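Local atomic coordinates of SAM-dependent O-methyltransferase (Leptospira interrogans, PDB entry 2HNK), a protein that probably transfers a methyl group from S-adenosylmethionine to an oxygen atom of its substrate, and is seen here with S-adenosylhomocysteine bound. Residues W184-D190 with S197-R202. Residues are numbered along the deposited sequence; the frame is centred on the assembly and turned at random.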
ATOM      1  N   TRP C 184       5.466  15.825   6.967  1.00 25.89           N
ATOM      2  CA  TRP C 184       5.414  17.292   6.988  1.00 26.99           C
ATOM      3  C   TRP C 184       6.726  17.931   6.520  1.00 27.78           C
ATOM      4  O   TRP C 184       7.403  18.641   7.274  1.00 27.67           O
ATOM      5  CB  TRP C 184       4.998  17.775   8.379  1.00 26.74           C
ATOM      6  CG  TRP C 184       4.229  19.069   8.430  1.00 27.14           C
ATOM      7  CD1 TRP C 184       4.362  20.049   9.374  1.00 27.11           C
ATOM      8  CD2 TRP C 184       3.201  19.522   7.531  1.00 26.92           C
ATOM      9  NE1 TRP C 184       3.499  21.079   9.119  1.00 26.50           N
ATOM     10  CE2 TRP C 184       2.771  20.785   7.997  1.00 27.30           C
ATOM     11  CE3 TRP C 184       2.604  18.987   6.378  1.00 27.32           C
ATOM     12  CZ2 TRP C 184       1.769  21.528   7.348  1.00 27.10           C
ATOM     13  CZ3 TRP C 184       1.610  19.722   5.733  1.00 26.97           C
ATOM     14  CH2 TRP C 184       1.200  20.979   6.224  1.00 27.03           C
ATOM     15  N   ASP C 185       7.076  17.640   5.267  1.00 28.66           N
ATOM     16  CA  ASP C 185       8.304  18.113   4.617  1.00 29.51           C
ATOM     17  C   ASP C 185       9.558  17.837   5.449  1.00 29.44           C
ATOM     18  O   ASP C 185      10.549  18.564   5.375  1.00 29.29           O
ATOM     19  CB  ASP C 185       8.177  19.598   4.253  1.00 30.35           C
ATOM     20  CG  ASP C 185       9.065  19.999   3.090  1.00 32.34           C
ATOM     21  OD1 ASP C 185       9.319  19.177   2.183  1.00 35.59           O
ATOM     22  OD2 ASP C 185       9.509  21.154   3.082  1.00 35.87           O
ATOM     23  N   GLY C 186       9.501  16.782   6.254  1.00 28.97           N
ATOM     24  CA  GLY C 186      10.611  16.436   7.121  1.00 28.96           C
ATOM     25  C   GLY C 186      10.699  17.182   8.447  1.00 28.51           C
ATOM     26  O   GLY C 186      11.565  16.868   9.249  1.00 28.39           O
ATOM     27  N   SER C 187       9.811  18.153   8.681  1.00 28.15           N
ATOM     28  CA  SER C 187       9.852  18.978   9.910  1.00 28.15           C
ATOM     29  C   SER C 187       9.566  18.193  11.195  1.00 28.29           C
ATOM     30  O   SER C 187       9.989  18.600  12.278  1.00 28.04           O
ATOM     31  CB  SER C 187       8.897  20.165   9.815  1.00 27.62           C
ATOM     32  OG  SER C 187       7.555  19.724   9.794  1.00 27.62           O
ATOM     33  N   VAL C 188       8.852  17.073  11.057  1.00 28.27           N
ATOM     34  CA  VAL C 188       8.535  16.182  12.182  1.00 28.28           C
ATOM     35  C   VAL C 188       9.781  15.648  12.898  1.00 28.69           C
ATOM     36  O   VAL C 188       9.751  15.399  14.102  1.00 28.73           O
ATOM     37  CB  VAL C 188       7.627  14.992  11.754  1.00 28.11           C
ATOM     38  CG1 VAL C 188       6.287  15.500  11.241  1.00 27.28           C
ATOM     39  CG2 VAL C 188       8.318  14.097  10.714  1.00 26.92           C
ATOM     40  N   ALA C 189      10.871  15.493  12.153  1.00 29.25           N
ATOM     41  CA  ALA C 189      12.120  14.984  12.708  1.00 30.03           C
ATOM     42  C   ALA C 189      13.020  16.090  13.311  1.00 30.45           C
ATOM     43  O   ALA C 189      14.055  15.791  13.906  1.00 30.86           O
ATOM     44  CB  ALA C 189      12.870  14.174  11.651  1.00 29.59           C
ATOM     45  N   ASP C 190      12.614  17.352  13.165  1.00 30.72           N
ATOM     46  CA  ASP C 190      13.408  18.497  13.601  1.00 30.95           C
ATOM     47  C   ASP C 190      12.702  19.224  14.744  1.00 31.04           C
ATOM     48  O   ASP C 190      11.746  19.964  14.511  1.00 31.00           O
ATOM     49  CB  ASP C 190      13.620  19.444  12.415  1.00 31.00           C
ATOM     50  CG  ASP C 190      14.594  20.580  12.714  1.00 31.70           C
ATOM     51  OD1 ASP C 190      14.947  20.826  13.889  1.00 32.23           O
ATOM     52  OD2 ASP C 190      15.007  21.244  11.750  1.00 31.76           O
ATOM     53  N   SER C 197       0.840  22.785  13.416  1.00 27.89           N
ATOM     54  CA  SER C 197       0.599  21.710  12.436  1.00 27.74           C
ATOM     55  C   SER C 197       1.595  20.573  12.653  1.00 27.57           C
ATOM     56  O   SER C 197       1.207  19.400  12.762  1.00 27.10           O
ATOM     57  CB  SER C 197       0.696  22.247  11.004  1.00 27.55           C
ATOM     58  OG  SER C 197       1.950  22.864  10.792  1.00 27.20           O
ATOM     59  N   THR C 198       2.871  20.951  12.759  1.00 27.33           N
ATOM     60  CA  THR C 198       3.962  20.018  13.021  1.00 26.89           C
ATOM     61  C   THR C 198       3.753  19.271  14.325  1.00 26.82           C
ATOM     62  O   THR C 198       4.022  18.064  14.397  1.00 27.11           O
ATOM     63  CB  THR C 198       5.325  20.733  13.069  1.00 27.02           C
ATOM     64  OG1 THR C 198       5.433  21.641  11.969  1.00 26.41           O
ATOM     65  CG2 THR C 198       6.477  19.723  13.019  1.00 26.27           C
ATOM     66  N   VAL C 199       3.280  19.982  15.354  1.00 26.45           N
ATOM     67  CA  VAL C 199       2.991  19.355  16.646  1.00 25.87           C
ATOM     68  C   VAL C 199       1.848  18.332  16.506  1.00 25.63           C
ATOM     69  O   VAL C 199       1.978  17.193  16.945  1.00 25.67           O
ATOM     70  CB  VAL C 199       2.730  20.412  17.775  1.00 26.03           C
ATOM     71  CG1 VAL C 199       2.255  19.751  19.076  1.00 24.98           C
ATOM     72  CG2 VAL C 199       4.000  21.246  18.045  1.00 25.82           C
ATOM     73  N   GLY C 200       0.749  18.731  15.869  1.00 25.78           N
ATOM     74  CA  GLY C 200      -0.391  17.835  15.629  1.00 26.14           C
ATOM     75  C   GLY C 200      -0.001  16.531  14.948  1.00 26.32           C
ATOM     76  O   GLY C 200      -0.344  15.452  15.418  1.00 26.81           O
ATOM     77  N   ILE C 201       0.753  16.634  13.856  1.00 26.50           N
ATOM     78  CA  ILE C 201       1.256  15.460  13.128  1.00 26.61           C
ATOM     79  C   ILE C 201       2.179  14.555  13.971  1.00 26.73           C
ATOM     80  O   ILE C 201       1.989  13.338  13.985  1.00 26.56           O
ATOM     81  CB  ILE C 201       1.913  15.874  11.779  1.00 26.70           C
ATOM     82  CG1 ILE C 201       0.866  16.535  10.884  1.00 25.90           C
ATOM     83  CG2 ILE C 201       2.564  14.662  11.078  1.00 26.83           C
ATOM     84  CD1 ILE C 201       1.429  17.256   9.690  1.00 27.16           C
ATOM     85  N   ARG C 202       3.148  15.145  14.678  1.00 26.83           N
ATOM     86  CA  ARG C 202       4.012  14.386  15.604  1.00 27.06           C
ATOM     87  C   ARG C 202       3.218  13.607  16.641  1.00 27.15           C
ATOM     88  O   ARG C 202       3.482  12.422  16.868  1.00 27.25           O
ATOM     89  CB  ARG C 202       4.990  15.300  16.347  1.00 27.38           C
ATOM     90  CG  ARG C 202       6.237  15.678  15.586  1.00 27.80           C
ATOM     91  CD  ARG C 202       7.354  16.102  16.546  1.00 27.18           C
ATOM     92  NE  ARG C 202       8.346  16.925  15.851  1.00 26.84           N
ATOM     93  CZ  ARG C 202       8.388  18.257  15.892  1.00 25.63           C
ATOM     94  NH1 ARG C 202       7.514  18.944  16.613  1.00 25.10           N
ATOM     95  NH2 ARG C 202       9.317  18.908  15.215  1.00 24.99           N
TER
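V188 and R202 bring the two backbones closest, their CA atoms 5.9 Å apart, where the short 3-10 turn 187-189 of the loop that follows strand 175-180 lies against the early turns of helix 196-210. W184, ahead of that turn, reaches the same helix nearer its start. Its indole NE1 donates a bent hydrogen bond to S197 OG (2.9 Å, N-H...O angle 137°), the hydroxyl lying somewhat out of the ring plane, while T198 OG1 sits in that plane, 3.2 Å from W184 CD1. The T198 hydroxyl is hydrogen-bonded to E195, just ahead of the segment. Over one face of the indole, I201 CD1 makes a CH-pi contact, 3.8 Å from the centroid of the five-membered ring of W184. The other branch of I201, CG2, stands anti to the backbone N (chi1 -62° for CG1) and meets V188 CG1 at 3.8 Å. T198 CG2 packs against S187 OG and lies above one face of the R202 guanidinium. Extended from CG to NE, the R202 side chain runs past V188 and donates from NE to V188 O (2.7 Å, 160°), with the carbonyl oxygen close to the guanidinium plane. Its NH2 is hydrogen-bonded to H193 O in the connecting loop, and Y15 of the second subunit packs on both V188 and R202. Within the loop, W184 O accepts from both S187 N and S187 OG, the hydroxyl approaching on a lone pair at 2.7 Å. The helix thus holds this part of the Rossmann-like methyltransferase domain at two points, an indole N-H bonded to a serine hydroxyl and a guanidinium NE bonded to the V188 carbonyl, with an apolar patch centred on I201 between them; the R202 charge is probably engaged by the peptide oxygens of V188 and H193, with the D190 carboxylate not in contact with it.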